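Local coordinates for protein ORF10 (Moritella marina, PDB 6RIW) that forms the ketosynthase and chain length factor didomain of a polyunsaturated fatty acid synthase and probably catalyses condensation of acyl units carried on acyl carrier protein, at residues W92-T97 with A177-A182; E113-I118 with A183-S188; L119-F124 with G221-A226. All blocks are in the same frame, centred on the assembly; numbering follows the deposited sequence.

Contact 1 (W92-T97 with A177-A182)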
ATOM      1  N   TRP A  92      -3.144  14.264   7.508  1.00 12.80           N
ATOM      2  CA  TRP A  92      -4.352  14.423   6.706  1.00 14.54           C
ATOM      3  C   TRP A  92      -5.359  13.320   7.013  1.00 14.25           C
ATOM      4  O   TRP A  92      -6.564  13.575   7.064  1.00 13.56           O
ATOM      5  CB  TRP A  92      -4.012  14.426   5.220  1.00 11.68           C
ATOM      6  CG  TRP A  92      -3.188  15.586   4.773  1.00 14.50           C
ATOM      7  CD1 TRP A  92      -2.850  16.702   5.497  1.00 15.25           C
ATOM      8  CD2 TRP A  92      -2.578  15.739   3.492  1.00 13.51           C
ATOM      9  NE1 TRP A  92      -2.070  17.535   4.740  1.00 14.71           N
ATOM     10  CE2 TRP A  92      -1.895  16.973   3.500  1.00 15.65           C
ATOM     11  CE3 TRP A  92      -2.546  14.951   2.336  1.00 16.08           C
ATOM     12  CZ2 TRP A  92      -1.161  17.429   2.399  1.00 17.82           C
ATOM     13  CZ3 TRP A  92      -1.829  15.409   1.234  1.00 14.05           C
ATOM     14  CH2 TRP A  92      -1.152  16.644   1.275  1.00 19.07           C
ATOM     15  N   GLY A  93      -4.886  12.080   7.197  1.00 14.90           N
ATOM     16  CA  GLY A  93      -5.790  10.991   7.554  1.00 15.69           C
ATOM     17  C   GLY A  93      -6.422  11.168   8.924  1.00 13.57           C
ATOM     18  O   GLY A  93      -7.611  10.887   9.112  1.00 14.22           O
ATOM     19  N   LEU A  94      -5.641  11.641   9.897  1.00 14.10           N
ATOM     20  CA  LEU A  94      -6.202  11.947  11.212  1.00 14.81           C
ATOM     21  C   LEU A  94      -7.236  13.069  11.128  1.00 15.29           C
ATOM     22  O   LEU A  94      -8.301  13.007  11.765  1.00 15.50           O
ATOM     23  CB  LEU A  94      -5.074  12.337  12.166  1.00 13.40           C
ATOM     24  CG  LEU A  94      -4.189  11.153  12.551  1.00 14.99           C
ATOM     25  CD1 LEU A  94      -2.917  11.654  13.208  1.00 15.89           C
ATOM     26  CD2 LEU A  94      -4.962  10.211  13.468  1.00 19.11           C
ATOM     27  N   TYR A  95      -6.936  14.105  10.351  1.00 14.56           N
ATOM     28  CA  TYR A  95      -7.880  15.210  10.192  1.00 15.73           C
ATOM     29  C   TYR A  95      -9.239  14.724   9.681  1.00 15.57           C
ATOM     30  O   TYR A  95     -10.279  15.020  10.285  1.00 16.16           O
ATOM     31  CB  TYR A  95      -7.295  16.258   9.247  1.00 14.98           C
ATOM     32  CG  TYR A  95      -8.315  17.337   8.889  1.00 16.55           C
ATOM     33  CD1 TYR A  95      -8.655  18.315   9.822  1.00 18.02           C
ATOM     34  CD2 TYR A  95      -8.934  17.370   7.642  1.00 16.41           C
ATOM     35  CE1 TYR A  95      -9.582  19.301   9.525  1.00 20.96           C
ATOM     36  CE2 TYR A  95      -9.893  18.370   7.329  1.00 18.02           C
ATOM     37  CZ  TYR A  95     -10.193  19.331   8.285  1.00 21.91           C
ATOM     38  OH  TYR A  95     -11.115  20.322   8.035  1.00 19.56           O
ATOM     39  N   VAL A  96      -9.263  13.990   8.562  1.00 14.69           N
ATOM     40  CA  VAL A  96     -10.558  13.569   8.021  1.00 14.43           C
ATOM     41  C   VAL A  96     -11.226  12.526   8.915  1.00 17.14           C
ATOM     42  O   VAL A  96     -12.457  12.422   8.926  1.00 14.99           O
ATOM     43  CB  VAL A  96     -10.452  13.066   6.565  1.00 15.65           C
ATOM     44  CG1 VAL A  96     -10.010  14.225   5.645  1.00 15.47           C
ATOM     45  CG2 VAL A  96      -9.517  11.829   6.452  1.00 14.11           C
ATOM     46  N   THR A  97     -10.455  11.763   9.694  1.00 15.25           N
ATOM     47  CA  THR A  97     -11.072  10.849  10.655  1.00 14.08           C
ATOM     48  C   THR A  97     -11.834  11.616  11.735  1.00 16.82           C
ATOM     49  O   THR A  97     -13.010  11.328  12.001  1.00 17.06           O
ATOM     50  CB  THR A  97     -10.011   9.948  11.280  1.00 17.64           C
ATOM     51  OG1 THR A  97      -9.513   9.060  10.275  1.00 16.60           O
ATOM     52  CG2 THR A  97     -10.635   9.086  12.377  1.00 17.61           C
ATOM     53  N   ALA A 177      -3.448   1.956  11.332  1.00 13.69           N
ATOM     54  CA  ALA A 177      -3.369   1.626  12.753  1.00 15.13           C
ATOM     55  C   ALA A 177      -3.268   2.883  13.607  1.00 15.73           C
ATOM     56  O   ALA A 177      -3.764   2.909  14.735  1.00 16.24           O
ATOM     57  CB  ALA A 177      -2.169   0.703  13.011  1.00 15.60           C
ATOM     58  N   LEU A 178      -2.619   3.925  13.094  1.00 14.30           N
ATOM     59  CA  LEU A 178      -2.513   5.161  13.849  1.00 13.85           C
ATOM     60  C   LEU A 178      -3.871   5.829  13.987  1.00 17.02           C
ATOM     61  O   LEU A 178      -4.213   6.344  15.060  1.00 14.95           O
ATOM     62  CB  LEU A 178      -1.533   6.100  13.164  1.00 15.24           C
ATOM     63  CG  LEU A 178      -1.443   7.492  13.782  1.00 16.87           C
ATOM     64  CD1 LEU A 178      -0.602   7.410  15.015  1.00 18.99           C
ATOM     65  CD2 LEU A 178      -0.798   8.454  12.803  1.00 20.74           C
ATOM     66  N   ILE A 179      -4.646   5.841  12.902  1.00 14.34           N
ATOM     67  CA  ILE A 179      -6.020   6.326  12.966  1.00 15.94           C
ATOM     68  C   ILE A 179      -6.807   5.552  14.018  1.00 16.31           C
ATOM     69  O   ILE A 179      -7.521   6.141  14.838  1.00 18.25           O
ATOM     70  CB  ILE A 179      -6.675   6.242  11.576  1.00 15.18           C
ATOM     71  CG1 ILE A 179      -6.161   7.407  10.717  1.00 15.25           C
ATOM     72  CG2 ILE A 179      -8.213   6.220  11.681  1.00 16.94           C
ATOM     73  CD1 ILE A 179      -6.366   7.200   9.236  1.00 16.01           C
ATOM     74  N   ALA A 180      -6.676   4.219  14.023  1.00 13.84           N
ATOM     75  CA  ALA A 180      -7.428   3.420  14.988  1.00 14.16           C
ATOM     76  C   ALA A 180      -7.042   3.793  16.414  1.00 18.55           C
ATOM     77  O   ALA A 180      -7.914   3.979  17.276  1.00 16.64           O
ATOM     78  CB  ALA A 180      -7.202   1.921  14.736  1.00 14.93           C
ATOM     79  N   GLN A 181      -5.741   3.959  16.673  1.00 15.75           N
ATOM     80  CA  GLN A 181      -5.333   4.272  18.037  1.00 19.89           C
ATOM     81  C   GLN A 181      -5.711   5.697  18.415  1.00 18.89           C
ATOM     82  O   GLN A 181      -6.234   5.923  19.513  1.00 19.03           O
ATOM     83  CB  GLN A 181      -3.829   4.037  18.246  1.00 18.30           C
ATOM     84  CG  GLN A 181      -3.420   4.261  19.714  1.00 20.47           C
ATOM     85  CD  GLN A 181      -2.011   3.785  20.047  1.00 26.78           C
ATOM     86  OE1 GLN A 181      -1.169   3.560  19.166  1.00 26.89           O
ATOM     87  NE2 GLN A 181      -1.758   3.615  21.333  1.00 24.84           N
ATOM     88  N   ALA A 182      -5.464   6.667  17.527  1.00 16.01           N
ATOM     89  CA  ALA A 182      -5.708   8.067  17.869  1.00 16.38           C
ATOM     90  C   ALA A 182      -7.193   8.377  18.041  1.00 19.97           C
ATOM     91  O   ALA A 182      -7.543   9.317  18.760  1.00 19.11           O
ATOM     92  CB  ALA A 182      -5.122   8.991  16.799  1.00 17.72           C
TER
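Thr97 and Leu94 both set their first torsion so that OG1 of Thr97 and CG of Leu94 stand beside the backbone N: OG1 of Thr97 lies anti to its own carbonyl carbon (chi1 -68°), and so does CG of Leu94 (chi1 -71°). In Thr97 this lays the hydroxyl against Ile179, with OG1 3.4 Å from Ile179 CG2, while the methyl CG2 touches the same branch. Thr97 OG1 also donates to Gly93 O at 2.9 Å, one turn back in its own helix. The amide N of Thr97 reaches Gly93 O from the opposite face of the carbonyl plane, giving that oxygen two donors. Ile179 CD1 runs on to Gly93 O at 3.9 Å, where a beta carbon on Gly93 would be a tight fit. Leu94 forks over the second helix: its CD2 packs on Ala182 CB at 3.6 Å, and its CD1 meets Leu178 CD2 at 3.9 Å, the two leucines crossing at about a right angle. An alanine in place of Thr97 would probably open a gap beside Ile179 CG2 and leave Gly93 O with the backbone donor alone from this turn. Helices 88-104 and 174-183, whose segments here pass 9.8 Å apart at -44°, meet mostly through hydrocarbon. The one hydroxyl at the interface spends its proton inside its own helix, so the fit probably rests on packing.

Contact 2 (E113-I118 with A183-S188)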
ATOM      1  N   GLU A 113     -15.772   1.225  20.126  1.00 20.44           N
ATOM      2  CA  GLU A 113     -15.242  -0.097  20.439  1.00 22.68           C
ATOM      3  C   GLU A 113     -15.537  -1.104  19.339  1.00 20.50           C
ATOM      4  O   GLU A 113     -14.767  -2.050  19.134  1.00 21.62           O
ATOM      5  CB  GLU A 113     -15.814  -0.582  21.766  1.00 28.12           C
ATOM      6  CG  GLU A 113     -15.206  -1.880  22.264  1.00 36.29           C
ATOM      7  CD  GLU A 113     -15.304  -2.024  23.782  1.00 50.37           C
ATOM      8  OE1 GLU A 113     -16.288  -1.501  24.369  1.00 44.72           O
ATOM      9  OE2 GLU A 113     -14.394  -2.658  24.377  1.00 53.76           O
ATOM     10  N   ASN A 114     -16.631  -0.927  18.611  1.00 21.05           N
ATOM     11  CA  ASN A 114     -16.978  -1.834  17.526  1.00 20.25           C
ATOM     12  C   ASN A 114     -16.893  -1.161  16.163  1.00 18.67           C
ATOM     13  O   ASN A 114     -17.662  -1.493  15.255  1.00 18.19           O
ATOM     14  CB  ASN A 114     -18.372  -2.409  17.776  1.00 21.02           C
ATOM     15  CG  ASN A 114     -18.405  -3.251  19.023  1.00 23.42           C
ATOM     16  OD1 ASN A 114     -19.094  -2.923  19.984  1.00 33.74           O
ATOM     17  ND2 ASN A 114     -17.616  -4.309  19.038  1.00 29.18           N
ATOM     18  N   CYS A 115     -15.968  -0.212  16.010  1.00 18.71           N
ATOM     19  CA  CYS A 115     -15.743   0.489  14.751  1.00 16.33           C
ATOM     20  C   CYS A 115     -14.361   0.127  14.213  1.00 17.00           C
ATOM     21  O   CYS A 115     -13.380   0.140  14.966  1.00 17.07           O
ATOM     22  CB  CYS A 115     -15.836   2.002  14.947  1.00 16.26           C
ATOM     23  SG  CYS A 115     -15.748   3.008  13.436  1.00 20.51           S
ATOM     24  N   GLY A 116     -14.288  -0.209  12.926  1.00 16.30           N
ATOM     25  CA  GLY A 116     -13.030  -0.464  12.259  1.00 16.07           C
ATOM     26  C   GLY A 116     -12.724   0.635  11.250  1.00 14.73           C
ATOM     27  O   GLY A 116     -13.477   1.598  11.101  1.00 15.45           O
ATOM     28  N   VAL A 117     -11.588   0.485  10.562  1.00 14.55           N
ATOM     29  CA  VAL A 117     -11.210   1.463   9.532  1.00 12.38           C
ATOM     30  C   VAL A 117     -10.439   0.756   8.420  1.00 16.45           C
ATOM     31  O   VAL A 117      -9.548  -0.048   8.691  1.00 13.80           O
ATOM     32  CB  VAL A 117     -10.405   2.648  10.107  1.00 15.92           C
ATOM     33  CG1 VAL A 117      -9.215   2.173  10.964  1.00 16.52           C
ATOM     34  CG2 VAL A 117      -9.955   3.595   8.974  1.00 15.56           C
ATOM     35  N   ILE A 118     -10.806   1.037   7.164  1.00 13.41           N
ATOM     36  CA  ILE A 118     -10.062   0.571   5.992  1.00 13.80           C
ATOM     37  C   ILE A 118      -9.621   1.793   5.195  1.00 14.97           C
ATOM     38  O   ILE A 118     -10.451   2.627   4.815  1.00 14.90           O
ATOM     39  CB  ILE A 118     -10.893  -0.399   5.124  1.00 12.96           C
ATOM     40  CG1 ILE A 118     -11.271  -1.637   5.945  1.00 13.97           C
ATOM     41  CG2 ILE A 118     -10.100  -0.819   3.890  1.00 11.36           C
ATOM     42  CD1 ILE A 118     -12.257  -2.578   5.231  1.00 15.21           C
ATOM     43  N   ALA A 183      -8.075   7.639  17.376  1.00 17.48           N
ATOM     44  CA  ALA A 183      -9.506   7.843  17.537  1.00 20.83           C
ATOM     45  C   ALA A 183     -10.146   6.847  18.502  1.00 21.04           C
ATOM     46  O   ALA A 183     -11.348   6.930  18.735  1.00 23.57           O
ATOM     47  CB  ALA A 183     -10.210   7.773  16.178  1.00 17.80           C
ATOM     48  N   GLY A 184      -9.384   5.908  19.060  1.00 19.64           N
ATOM     49  CA  GLY A 184      -9.965   4.954  19.989  1.00 20.06           C
ATOM     50  C   GLY A 184     -10.842   3.895  19.362  1.00 21.69           C
ATOM     51  O   GLY A 184     -11.797   3.436  19.994  1.00 21.65           O
ATOM     52  N   LEU A 185     -10.540   3.479  18.139  1.00 18.67           N
ATOM     53  CA  LEU A 185     -11.310   2.434  17.467  1.00 19.42           C
ATOM     54  C   LEU A 185     -10.921   1.039  17.960  1.00 21.60           C
ATOM     55  O   LEU A 185      -9.734   0.705  18.017  1.00 20.50           O
ATOM     56  CB  LEU A 185     -11.066   2.511  15.963  1.00 18.94           C
ATOM     57  CG  LEU A 185     -11.212   3.891  15.341  1.00 20.01           C
ATOM     58  CD1 LEU A 185     -11.118   3.722  13.826  1.00 20.32           C
ATOM     59  CD2 LEU A 185     -12.553   4.508  15.765  1.00 16.93           C
ATOM     60  N   GLY A 186     -11.916   0.204  18.252  1.00 20.88           N
ATOM     61  CA  GLY A 186     -11.637  -1.143  18.725  1.00 17.32           C
ATOM     62  C   GLY A 186     -11.829  -2.279  17.731  1.00 21.01           C
ATOM     63  O   GLY A 186     -11.688  -3.453  18.098  1.00 18.70           O
ATOM     64  N   GLY A 187     -12.155  -1.966  16.474  1.00 15.38           N
ATOM     65  CA  GLY A 187     -12.425  -2.973  15.470  1.00 19.44           C
ATOM     66  C   GLY A 187     -11.233  -3.196  14.545  1.00 19.04           C
ATOM     67  O   GLY A 187     -10.109  -2.782  14.822  1.00 18.25           O
ATOM     68  N   SER A 188     -11.488  -3.908  13.449  1.00 16.82           N
ATOM     69  CA  SER A 188     -10.419  -4.277  12.517  1.00 18.81           C
ATOM     70  C   SER A 188      -9.906  -3.057  11.766  1.00 17.03           C
ATOM     71  O   SER A 188     -10.644  -2.101  11.516  1.00 18.41           O
ATOM     72  CB  SER A 188     -10.910  -5.310  11.497  1.00 21.21           C
ATOM     73  OG  SER A 188     -11.474  -6.431  12.132  1.00 27.79           O
TER
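Leu185 loses more surface to this contact than any other residue, through its CB and both terminal methyls. Its CB sits 3.5 Å from Cys115 O, and its CD1 packs on Val117 CG1 at 3.8 Å, the two side chains crossing at about a right angle. Val117 CG1 stands between its backbone N and carbonyl carbon (chi1 51°), which puts that methyl in the path of the leucine. Cys115, next in buried surface, works mainly through its carbonyl oxygen, its CB only brushing Leu185 CD2 at 4.2 Å. Cys115 O accepts from Gly187 N at 2.9 Å; the donor stands 49° above the carbonyl plane and the bond is well bent. Ser188, which with Glu113 comes next, works through its carbonyl: Val117 N donates to Ser188 O at 2.9 Å. Between the two bonds the chains run so close that Gly116 CA is 3.0 Å from Ser188 O, and a beta carbon at Gly116, Gly186 or Gly187 would clash with a carbonyl oxygen across the contact. Ser188 OG turns elsewhere, to a hydrogen bond with Glu674 in the second ketosynthase-like half of the chain. Gly184, with positive phi (73°), closes helix 174-183 in a Schellman motif and swings the chain toward strand 115-120. What follows is the entry into strand 189-193, which pairs in parallel with 115-120 and antiparallel with 659-663 of the other half, as the equivalent strands do across the interface of thiolase-fold dimers.

Contact 3 (L119-F124 with G221-A226)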
ATOM      1  N   LEU A 119      -8.316   1.898   4.923  1.00 12.10           N
ATOM      2  CA  LEU A 119      -7.729   3.123   4.384  1.00 11.23           C
ATOM      3  C   LEU A 119      -7.022   2.820   3.071  1.00 12.87           C
ATOM      4  O   LEU A 119      -6.067   2.043   3.061  1.00 12.35           O
ATOM      5  CB  LEU A 119      -6.724   3.716   5.384  1.00 11.18           C
ATOM      6  CG  LEU A 119      -5.970   4.976   4.952  1.00 14.49           C
ATOM      7  CD1 LEU A 119      -6.926   6.158   4.983  1.00 15.43           C
ATOM      8  CD2 LEU A 119      -4.748   5.206   5.871  1.00 16.48           C
ATOM      9  N   GLY A 120      -7.460   3.440   1.975  1.00 13.54           N
ATOM     10  CA  GLY A 120      -6.670   3.377   0.747  1.00 11.47           C
ATOM     11  C   GLY A 120      -5.428   4.253   0.869  1.00 14.35           C
ATOM     12  O   GLY A 120      -5.477   5.363   1.408  1.00 14.00           O
ATOM     13  N   ASN A 121      -4.292   3.755   0.359  1.00 12.83           N
ATOM     14  CA  ASN A 121      -3.029   4.455   0.590  1.00 12.24           C
ATOM     15  C   ASN A 121      -1.982   4.010  -0.432  1.00 16.42           C
ATOM     16  O   ASN A 121      -1.973   2.854  -0.855  1.00 16.41           O
ATOM     17  CB  ASN A 121      -2.531   4.187   2.019  1.00 16.73           C
ATOM     18  CG  ASN A 121      -1.343   5.043   2.405  1.00 17.55           C
ATOM     19  OD1 ASN A 121      -1.101   6.103   1.827  1.00 16.81           O
ATOM     20  ND2 ASN A 121      -0.575   4.570   3.386  1.00 17.12           N
ATOM     21  N   LEU A 122      -1.115   4.949  -0.834  1.00 17.12           N
ATOM     22  CA  LEU A 122       0.007   4.660  -1.730  1.00 17.19           C
ATOM     23  C   LEU A 122       1.181   4.067  -0.959  1.00 18.86           C
ATOM     24  O   LEU A 122       1.482   4.489   0.158  1.00 22.37           O
ATOM     25  CB  LEU A 122       0.486   5.948  -2.416  1.00 17.88           C
ATOM     26  CG  LEU A 122      -0.443   6.538  -3.469  1.00 20.85           C
ATOM     27  CD1 LEU A 122      -0.104   8.006  -3.787  1.00 18.53           C
ATOM     28  CD2 LEU A 122      -0.387   5.676  -4.729  1.00 23.29           C
ATOM     29  N   SER A 123       1.871   3.103  -1.569  1.00 16.51           N
ATOM     30  CA  SER A 123       3.105   2.570  -1.002  1.00 16.97           C
ATOM     31  C   SER A 123       4.323   3.289  -1.555  1.00 19.11           C
ATOM     32  O   SER A 123       5.294   2.632  -1.941  1.00 18.01           O
ATOM     33  CB  SER A 123       3.193   1.066  -1.278  1.00 18.85           C
ATOM     34  OG  SER A 123       2.219   0.375  -0.519  1.00 24.82           O
ATOM     35  N   PHE A 124       4.285   4.625  -1.631  1.00 15.16           N
ATOM     36  CA  PHE A 124       5.373   5.433  -2.187  1.00 14.92           C
ATOM     37  C   PHE A 124       6.121   6.172  -1.087  1.00 14.26           C
ATOM     38  O   PHE A 124       5.547   6.475  -0.040  1.00 14.17           O
ATOM     39  CB  PHE A 124       4.828   6.505  -3.128  1.00 14.74           C
ATOM     40  CG  PHE A 124       4.321   6.002  -4.455  1.00 18.62           C
ATOM     41  CD1 PHE A 124       4.518   4.701  -4.866  1.00 21.38           C
ATOM     42  CD2 PHE A 124       3.648   6.885  -5.291  1.00 18.85           C
ATOM     43  CE1 PHE A 124       4.050   4.282  -6.100  1.00 21.44           C
ATOM     44  CE2 PHE A 124       3.179   6.479  -6.525  1.00 23.78           C
ATOM     45  CZ  PHE A 124       3.390   5.168  -6.929  1.00 21.47           C
ATOM     46  N   GLY A 221     -12.014   5.236   3.807  1.00 14.85           N
ATOM     47  CA  GLY A 221     -11.481   6.434   3.210  1.00 16.66           C
ATOM     48  C   GLY A 221     -10.162   6.137   2.544  1.00 15.50           C
ATOM     49  O   GLY A 221      -9.817   4.974   2.326  1.00 13.55           O
ATOM     50  N   ALA A 222      -9.433   7.205   2.221  1.00 12.40           N
ATOM     51  CA  ALA A 222      -8.155   7.065   1.534  1.00 12.98           C
ATOM     52  C   ALA A 222      -7.348   8.343   1.692  1.00 15.34           C
ATOM     53  O   ALA A 222      -7.886   9.407   2.002  1.00 13.32           O
ATOM     54  CB  ALA A 222      -8.340   6.744   0.048  1.00 14.03           C
ATOM     55  N   VAL A 223      -6.050   8.222   1.438  1.00 11.77           N
ATOM     56  CA  VAL A 223      -5.111   9.331   1.524  1.00 13.56           C
ATOM     57  C   VAL A 223      -4.111   9.142   0.396  1.00 16.03           C
ATOM     58  O   VAL A 223      -3.757   8.006   0.043  1.00 15.09           O
ATOM     59  CB  VAL A 223      -4.431   9.407   2.913  1.00 16.20           C
ATOM     60  CG1 VAL A 223      -3.647   8.123   3.201  1.00 16.69           C
ATOM     61  CG2 VAL A 223      -3.495  10.620   3.003  1.00 14.36           C
ATOM     62  N   SER A 224      -3.746  10.256  -0.235  1.00 13.82           N
ATOM     63  CA  SER A 224      -2.732  10.323  -1.279  1.00 13.71           C
ATOM     64  C   SER A 224      -1.799  11.449  -0.846  1.00 14.89           C
ATOM     65  O   SER A 224      -2.145  12.631  -0.982  1.00 16.32           O
ATOM     66  CB  SER A 224      -3.379  10.595  -2.645  1.00 16.01           C
ATOM     67  OG  SER A 224      -2.437  11.058  -3.598  1.00 19.86           O
ATOM     68  N   ALA A 225      -0.633  11.093  -0.298  1.00 12.79           N
ATOM     69  CA  ALA A 225       0.338  12.087   0.181  1.00 14.28           C
ATOM     70  C   ALA A 225       1.765  11.618  -0.079  1.00 18.12           C
ATOM     71  O   ALA A 225       2.666  11.787   0.757  1.00 17.88           O
ATOM     72  CB  ALA A 225       0.150  12.369   1.671  1.00 14.58           C
ATOM     73  N   ALA A 226       1.980  10.996  -1.227  1.00 13.48           N
ATOM     74  CA  ALA A 226       3.329  10.622  -1.625  1.00 15.14           C
ATOM     75  C   ALA A 226       4.166  11.860  -1.949  1.00 15.47           C
ATOM     76  O   ALA A 226       3.643  12.936  -2.259  1.00 17.56           O
ATOM     77  CB  ALA A 226       3.270   9.711  -2.855  1.00 17.15           C
TER
HETATM   78  O   HOH W   1       0.027   8.351   0.266  1.00 17.06           O
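The Phe124 ring meets Ala226 at its edge, where Ala226 CB lies in the ring plane, and one of its faces takes Leu122 CD2, 4.1 Å above the plane and offset toward the rim. The ring of Phe230 adjoins it too, the two planes inclined at about 55°. Closer to the backbone, Phe124 CB rests on Ala226 CB at 3.6 Å, and Leu122 CD1 reaches the same methyl at 3.9 Å, so Ala226 CB touches two side chains of the facing chain. The other flat group, the amide of Asn121, lies alongside Val223 with OD1 3.5 Å from Val223 CG1. Both side chains point the same way; CG of Asn121 is anti to its backbone N (chi1 -171°). Asn121 OD1 accepts from a water at 3.0 Å, and that water accepts from Ala225 N at 2.9 Å, linking the chains where they have drawn too far apart for direct backbone bonds. The amide nitrogen ND2 donates to Ala172 O, which fixes which way round the amide sits. Upstream, strands 115-120 and 217-224 pair in parallel as neighbours in the sheet of the N-terminal half of the thiolase fold, with 189-193 on the far side of 115-120 and 259-270 on the far side of 217-224. Gly120 carries the pairing on both its polar atoms: Gly120 N donates to Gly221 O at 2.8 Å, and Gly120 O accepts from Val223 N at 2.9 Å. A beta carbon on Gly120 would press tightly on Ala222 CB. On the sheet face that carries Leu119, its CD1 lies over Ala222 CA and its CD2 leans toward Val223 CG1, beneath helix 174-183.

The three contacts form one continuous block of the ketosynthase half, with centres 11 Å (contacts 1 and 2), 12 Å (1 and 3) and 19 Å (2 and 3) apart. Contacts 2 and 3 share strand 115-120, and a probable hydrogen bond, Ile118 O to Gly221 N at 3.2 Å, carries the strand pairing from one to the other. Contact 1 is the helical layer on that sheet: Ala180 O probably bonds Leu185 N (2.8 Å) at the helix end leading into contact 2, while Trp92 CZ3 packs on Ser224 O (3.6 Å) and Ile179 CD1 on Leu119 CD2 in contact 3. The magnesium site at Met1 and Lys286 lies away from all three.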